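Local coordinates for 6-pyruvoyl tetrahydropterin synthase (PDB 1Y13), which is a zinc-binding enzyme of the 6-pyruvoyl tetrahydropterin synthase family that assembles from six chains and holds biopterin in pockets between subunits, at residues S30-C35 against N52-L57; Y68-S73 against S153-R158. All coordinates share one frame; numbering follows the deposited sequence.

Interaction 1: residues S30-C35 against N52-L57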
loop_
_atom_site.group_PDB
_atom_site.type_symbol
_atom_site.label_atom_id
_atom_site.label_comp_id
_atom_site.label_asym_id
_atom_site.label_seq_id
_atom_site.Cartn_x
_atom_site.Cartn_y
_atom_site.Cartn_z
ATOM N N SER A 30 -11.766 -5.224 2.317
ATOM C CA SER A 30 -13.107 -5.794 2.311
ATOM C C SER A 30 -13.720 -5.796 3.704
ATOM O O SER A 30 -14.950 -5.837 3.839
ATOM C CB SER A 30 -13.057 -7.232 1.768
ATOM O OG SER A 30 -14.151 -8.015 2.241
ATOM N N PHE A 31 -12.881 -5.781 4.752
ATOM C CA PHE A 31 -13.377 -5.698 6.128
ATOM C C PHE A 31 -13.734 -4.237 6.446
ATOM O O PHE A 31 -13.106 -3.598 7.301
ATOM C CB PHE A 31 -12.353 -6.210 7.152
ATOM C CG PHE A 31 -11.802 -7.583 6.852
ATOM C CD1 PHE A 31 -12.536 -8.514 6.108
ATOM C CD2 PHE A 31 -10.567 -7.956 7.354
ATOM C CE1 PHE A 31 -12.023 -9.781 5.836
ATOM C CE2 PHE A 31 -10.035 -9.226 7.088
ATOM C CZ PHE A 31 -10.763 -10.142 6.340
ATOM N N SER A 32 -14.758 -3.735 5.765
ATOM C CA SER A 32 -15.124 -2.331 5.857
ATOM C C SER A 32 -16.599 -2.106 6.116
ATOM O O SER A 32 -17.434 -2.937 5.781
ATOM C CB SER A 32 -14.752 -1.628 4.552
ATOM O OG SER A 32 -13.342 -1.611 4.439
ATOM N N PHE A 33 -16.895 -0.978 6.730
ATOM C CA PHE A 33 -18.246 -0.477 6.774
ATOM C C PHE A 33 -18.224 1.019 6.438
ATOM O O PHE A 33 -17.429 1.782 6.995
ATOM C CB PHE A 33 -18.937 -0.802 8.108
ATOM C CG PHE A 33 -18.162 -0.419 9.342
ATOM C CD1 PHE A 33 -17.184 -1.255 9.855
ATOM C CD2 PHE A 33 -18.491 0.733 10.051
ATOM C CE1 PHE A 33 -16.481 -0.917 11.008
ATOM C CE2 PHE A 33 -17.796 1.082 11.219
ATOM C CZ PHE A 33 -16.793 0.258 11.703
ATOM N N ASN A 34 -19.082 1.421 5.501
ATOM C CA ASN A 34 -19.119 2.810 5.054
ATOM C C ASN A 34 -20.303 3.508 5.697
ATOM O O ASN A 34 -21.447 3.243 5.320
ATOM C CB ASN A 34 -19.190 2.915 3.510
ATOM C CG ASN A 34 -18.174 2.003 2.808
ATOM O OD1 ASN A 34 -17.076 1.757 3.310
ATOM N ND2 ASN A 34 -18.540 1.505 1.665
ATOM N N CYS A 35 -20.025 4.390 6.657
ATOM C CA CYS A 35 -21.066 4.982 7.514
ATOM C C CYS A 35 -20.995 6.505 7.611
ATOM O O CYS A 35 -19.919 7.093 7.450
ATOM C CB CYS A 35 -20.936 4.412 8.927
ATOM S SG CYS A 35 -21.442 2.684 8.998
ATOM N N ASN A 52 -15.091 5.458 5.307
ATOM C CA ASN A 52 -14.867 4.032 5.095
ATOM C C ASN A 52 -14.117 3.534 6.317
ATOM O O ASN A 52 -12.935 3.807 6.466
ATOM C CB ASN A 52 -14.019 3.793 3.828
ATOM C CG ASN A 52 -14.564 4.501 2.594
ATOM O OD1 ASN A 52 -13.807 5.096 1.799
ATOM N ND2 ASN A 52 -15.868 4.431 2.409
ATOM N N TYR A 53 -14.789 2.847 7.224
ATOM C CA TYR A 53 -14.077 2.301 8.373
ATOM C C TYR A 53 -13.568 0.934 8.000
ATOM O O TYR A 53 -14.241 0.188 7.284
ATOM C CB TYR A 53 -14.961 2.165 9.578
ATOM C CG TYR A 53 -15.498 3.437 10.171
ATOM C CD1 TYR A 53 -16.709 3.987 9.721
ATOM C CD2 TYR A 53 -14.837 4.057 11.239
ATOM C CE1 TYR A 53 -17.235 5.146 10.310
ATOM C CE2 TYR A 53 -15.355 5.198 11.836
ATOM C CZ TYR A 53 -16.562 5.734 11.371
ATOM O OH TYR A 53 -17.061 6.877 11.957
ATOM N N ASN A 54 -12.373 0.613 8.470
ATOM C CA ASN A 54 -11.741 -0.641 8.139
ATOM C C ASN A 54 -11.275 -1.354 9.397
ATOM O O ASN A 54 -10.691 -0.743 10.279
ATOM C CB ASN A 54 -10.576 -0.377 7.196
ATOM C CG ASN A 54 -9.966 -1.641 6.667
ATOM O OD1 ASN A 54 -8.894 -2.043 7.110
ATOM N ND2 ASN A 54 -10.653 -2.296 5.730
ATOM N N VAL A 55 -11.522 -2.648 9.458
ATOM C CA VAL A 55 -11.216 -3.467 10.647
ATOM C C VAL A 55 -10.166 -4.533 10.360
ATOM O O VAL A 55 -10.271 -5.272 9.377
ATOM C CB VAL A 55 -12.507 -4.139 11.177
ATOM C CG1 VAL A 55 -12.240 -5.039 12.370
ATOM C CG2 VAL A 55 -13.533 -3.054 11.550
ATOM N N SER A 56 -9.149 -4.597 11.208
ATOM C CA SER A 56 -8.213 -5.707 11.216
ATOM C C SER A 56 -8.214 -6.393 12.580
ATOM O O SER A 56 -8.331 -5.737 13.600
ATOM C CB SER A 56 -6.802 -5.242 10.856
ATOM O OG SER A 56 -6.194 -4.627 11.969
ATOM N N LEU A 57 -8.104 -7.718 12.571
ATOM C CA LEU A 57 -8.189 -8.560 13.756
ATOM C C LEU A 57 -6.927 -9.396 13.950
ATOM O O LEU A 57 -6.453 -10.041 13.020
ATOM C CB LEU A 57 -9.371 -9.523 13.638
ATOM C CG LEU A 57 -9.581 -10.582 14.737
ATOM C CD1 LEU A 57 -9.794 -9.935 16.102
ATOM C CD2 LEU A 57 -10.788 -11.472 14.395
#
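Phe33 and Tyr53 meet through different first torsions: Phe33 carries CG between its backbone N and carbonyl carbon (chi1 51°), whereas Tyr53 carries CG anti to its carbonyl carbon (chi1 -65°). The two residues form a hydrogen-bonded pair in the antiparallel sheet of the synthase fold, where strand 21-41 runs beside strand 49-62. Their rings are almost parallel, with planes at 12°, but slid so far apart that they barely overlap. What lies over the Phe33 ring is instead the Tyr53 methylene, a CH-pi contact with CB 3.5 Å from the Phe33 ring centroid. Val55 CG2 touches the rim of the same ring at CE1, 3.7 Å away, and Cys35 CB reaches the edge of the Tyr53 ring. Ile138 and Ile142 of helix 135-150 pack on this aromatic face, joined by Leu86 of helix 72-86.

The backbones exchange a reciprocal pair of bonds at Phe33 and Tyr53, with Phe33 N to Tyr53 O at 3.0 Å and Tyr53 N to Phe33 O at 2.9 Å. Before them the chain turns at Phe31, the centre of an inverse gamma turn, whose O accepts from Val55 N at 2.8 Å.

Ser32, Asn34, Asn52 and Asn54 occupy the other face, which is polar; around Asn34 and Asn52 it meets the second subunit. Ser32 and Asn54 also have partners just before segment 30-35, Ser32 OG bonding to Pro29 O and Asn54 ND2 to Ser28 O. Across the strands, Asn54 ND2 donates to Ser32 OG at 3.1 Å, the hydroxyl oxygen lying exactly in the plane of the amide.

Interaction 2: residues Y68-S73 against S153-R158. With BIO (biopterin), chain G.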
loop_
_atom_site.group_PDB
_atom_site.type_symbol
_atom_site.label_atom_id
_atom_site.label_comp_id
_atom_site.label_asym_id
_atom_site.label_seq_id
_atom_site.Cartn_x
_atom_site.Cartn_y
_atom_site.Cartn_z
ATOM N N TYR A 68 -2.406 -24.630 13.293
ATOM C CA TYR A 68 -2.881 -23.254 13.345
ATOM C C TYR A 68 -2.923 -22.677 14.757
ATOM O O TYR A 68 -3.128 -23.413 15.723
ATOM C CB TYR A 68 -4.323 -23.177 12.841
ATOM C CG TYR A 68 -4.602 -23.669 11.448
ATOM C CD1 TYR A 68 -3.623 -23.647 10.449
ATOM C CD2 TYR A 68 -5.870 -24.137 11.117
ATOM C CE1 TYR A 68 -3.916 -24.085 9.159
ATOM C CE2 TYR A 68 -6.171 -24.568 9.827
ATOM C CZ TYR A 68 -5.193 -24.548 8.855
ATOM O OH TYR A 68 -5.496 -24.981 7.577
ATOM N N VAL A 69 -2.790 -21.353 14.869
ATOM C CA VAL A 69 -3.246 -20.673 16.072
ATOM C C VAL A 69 -4.771 -20.820 16.092
ATOM O O VAL A 69 -5.347 -21.300 17.068
ATOM C CB VAL A 69 -2.838 -19.184 16.114
ATOM C CG1 VAL A 69 -3.575 -18.449 17.239
ATOM C CG2 VAL A 69 -1.338 -19.045 16.290
ATOM N N ILE A 70 -5.386 -20.402 14.984
ATOM C CA ILE A 70 -6.795 -20.600 14.630
ATOM C C ILE A 70 -6.879 -20.421 13.095
ATOM O O ILE A 70 -6.070 -19.699 12.519
ATOM C CB ILE A 70 -7.774 -19.627 15.407
ATOM C CG1 ILE A 70 -9.244 -20.002 15.186
ATOM C CG2 ILE A 70 -7.549 -18.143 15.061
ATOM C CD1 ILE A 70 -10.186 -19.496 16.268
ATOM N N ASP A 71 -7.820 -21.106 12.445
ATOM C CA ASP A 71 -8.018 -21.005 10.991
ATOM C C ASP A 71 -8.266 -19.553 10.554
ATOM O O ASP A 71 -9.108 -18.878 11.119
ATOM C CB ASP A 71 -9.192 -21.888 10.559
ATOM C CG ASP A 71 -9.128 -22.291 9.078
ATOM O OD1 ASP A 71 -8.765 -21.457 8.230
ATOM O OD2 ASP A 71 -9.444 -23.453 8.755
ATOM N N PHE A 72 -7.509 -19.075 9.569
ATOM C CA PHE A 72 -7.703 -17.721 9.048
ATOM C C PHE A 72 -9.168 -17.533 8.615
ATOM O O PHE A 72 -9.744 -16.482 8.853
ATOM C CB PHE A 72 -6.817 -17.438 7.833
ATOM C CG PHE A 72 -5.347 -17.226 8.144
ATOM C CD1 PHE A 72 -4.937 -16.281 9.072
ATOM C CD2 PHE A 72 -4.377 -17.886 7.393
ATOM C CE1 PHE A 72 -3.586 -16.068 9.305
ATOM C CE2 PHE A 72 -3.021 -17.674 7.614
ATOM C CZ PHE A 72 -2.620 -16.782 8.580
ATOM N N SER A 73 -9.764 -18.561 8.003
ATOM C CA SER A 73 -11.146 -18.474 7.500
ATOM C C SER A 73 -12.196 -18.181 8.577
ATOM O O SER A 73 -13.180 -17.508 8.312
ATOM C CB SER A 73 -11.531 -19.728 6.719
ATOM O OG SER A 73 -11.695 -20.807 7.611
ATOM N N SER A 153 -15.627 -19.803 24.399
ATOM C CA SER A 153 -15.208 -21.158 24.794
ATOM C C SER A 153 -14.386 -21.866 23.711
ATOM O O SER A 153 -13.522 -22.694 24.030
ATOM C CB SER A 153 -16.410 -22.021 25.213
ATOM O OG SER A 153 -17.182 -22.418 24.090
ATOM N N LEU A 154 -14.673 -21.554 22.442
ATOM C CA LEU A 154 -13.804 -21.950 21.323
ATOM C C LEU A 154 -12.406 -21.381 21.533
ATOM O O LEU A 154 -11.413 -22.117 21.498
ATOM C CB LEU A 154 -14.337 -21.470 19.957
ATOM C CG LEU A 154 -13.338 -21.690 18.790
ATOM C CD1 LEU A 154 -13.131 -23.197 18.464
ATOM C CD2 LEU A 154 -13.762 -20.922 17.543
ATOM N N LEU A 155 -12.338 -20.076 21.759
ATOM C CA LEU A 155 -11.064 -19.405 21.974
ATOM C C LEU A 155 -10.275 -20.035 23.118
ATOM O O LEU A 155 -9.071 -20.274 22.984
ATOM C CB LEU A 155 -11.266 -17.900 22.198
ATOM C CG LEU A 155 -12.006 -17.210 21.054
ATOM C CD1 LEU A 155 -12.451 -15.811 21.447
ATOM C CD2 LEU A 155 -11.185 -17.202 19.727
ATOM N N LYS A 156 -10.957 -20.335 24.222
ATOM C CA LYS A 156 -10.328 -20.971 25.377
ATOM C C LYS A 156 -9.847 -22.393 25.128
ATOM O O LYS A 156 -8.823 -22.799 25.673
ATOM C CB LYS A 156 -11.266 -20.985 26.591
ATOM C CG LYS A 156 -11.717 -19.608 27.066
ATOM C CD LYS A 156 -10.556 -18.640 27.336
ATOM C CE LYS A 156 -10.996 -17.549 28.331
ATOM N NZ LYS A 156 -11.355 -18.164 29.663
ATOM N N SER A 157 -10.603 -23.171 24.355
ATOM C CA SER A 157 -10.180 -24.543 24.032
ATOM C C SER A 157 -8.893 -24.556 23.174
ATOM O O SER A 157 -8.098 -25.498 23.234
ATOM C CB SER A 157 -11.308 -25.319 23.335
ATOM O OG SER A 157 -11.672 -24.716 22.097
ATOM N N ARG A 158 -8.693 -23.495 22.391
ATOM C CA ARG A 158 -7.486 -23.348 21.580
ATOM C C ARG A 158 -6.388 -22.585 22.326
ATOM O O ARG A 158 -5.296 -22.392 21.810
ATOM C CB ARG A 158 -7.816 -22.707 20.219
ATOM C CG ARG A 158 -8.774 -23.582 19.396
ATOM C CD ARG A 158 -8.881 -23.175 17.941
ATOM N NE ARG A 158 -7.596 -23.262 17.245
ATOM C CZ ARG A 158 -7.176 -24.281 16.496
ATOM N NH1 ARG A 158 -7.931 -25.354 16.303
ATOM N NH2 ARG A 158 -5.982 -24.206 15.916
HETATM N N1 BIO G . -5.123 -20.718 8.753
HETATM N N2 BIO G . -4.067 -20.006 10.680
HETATM C C2 BIO G . -3.972 -20.503 9.417
HETATM N N3 BIO G . -2.769 -20.774 8.846
HETATM C C4 BIO G . -2.661 -21.290 7.598
HETATM O O4 BIO G . -1.565 -21.542 7.078
HETATM C C4A BIO G . -3.880 -21.525 6.801
HETATM C C8A BIO G . -5.123 -21.200 7.481
HETATM N N8 BIO G . -6.257 -21.401 6.810
HETATM C C7 BIO G . -6.262 -21.892 5.571
HETATM C C6 BIO G . -5.116 -22.185 4.891
HETATM N N5 BIO G . -3.912 -22.013 5.536
HETATM C C9 BIO G . -5.257 -22.763 3.494
HETATM O O9 BIO G . -4.067 -23.439 3.018
HETATM C C10 BIO G . -5.628 -21.850 2.305
HETATM O O10 BIO G . -4.633 -20.815 2.043
HETATM C C11 BIO G . -7.116 -21.455 2.325
HETATM O O HOH W 1 -4.254 -20.964 19.752
#
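The backbone of 68-73 is extended at Tyr68, bends at Val69, extends again through Ile70 and enters helix 72-86, while 153-158 holds the last turn of helix 152-157 and Arg158 just after it; the nearest CA atoms, those of Val69 and Arg158, are 7.4 Å apart. Arg158 spans this distance, its chain bent at chi3 (61°) so that the guanidinium presents its edge to two successive carbonyls. Arg158 NE donates to Val69 O at 3.0 Å, with the oxygen in the guanidinium plane, and its NH2 makes weak bonds to Val69 O and Tyr68 O. The charge is also paired, NH2 forming a salt bridge with Asp66. A water lies within hydrogen-bonding distance of both Val69 O and Arg158 O. Alongside, Ile70 CD1 meets Leu154 CD2 at 4.1 Å and Leu155 CD2 slightly farther off.

The other side of the loop grips biopterin. Ile70 O accepts from N2 of the ligand at 2.7 Å, and Phe72 N donates to its N1 at 3.0 Å. The pterin lies between the faces of the Tyr68 and Phe72 rings, with Tyr68 CD1 3.3 Å from C2 of biopterin. Asp71 OD1 lies 2.9 Å from ligand N8 and accepts the capping bond from Ser73 N, met from above the carboxylate plane. Glu136 and Thr135 of the third subunit hydrogen-bond to the same biopterin, and that Glu136 also accepts from Val69 N. Arg158 thus contacts, on the side away from the ligand, the loop of an intersubunit biopterin pocket, which ends in an Asp71 N-cap.

The two contacts follow one another along the chain, interaction 1 closing before interaction 2 opens, with strand 49-62 leading on to helix 72-86. Their centres are 23 Å apart and their nearest atoms about 7 Å, without touching. Interaction 1 is nearer the centre of the folded chain, within the main antiparallel sheet; interaction 2 is farther out, joining the loop that leads into helix 72-86 to the end of helix 152-157 and Arg158. Helix 72-86 connects them, since Lys76, Val79 and Leu86 along it pack on Phe31 and Phe33. The side chain of Asn34 is about 5 Å from one biopterin, whereas 68-73 lines a pocket for another together with the third subunit, consistent with pockets completed by assembly.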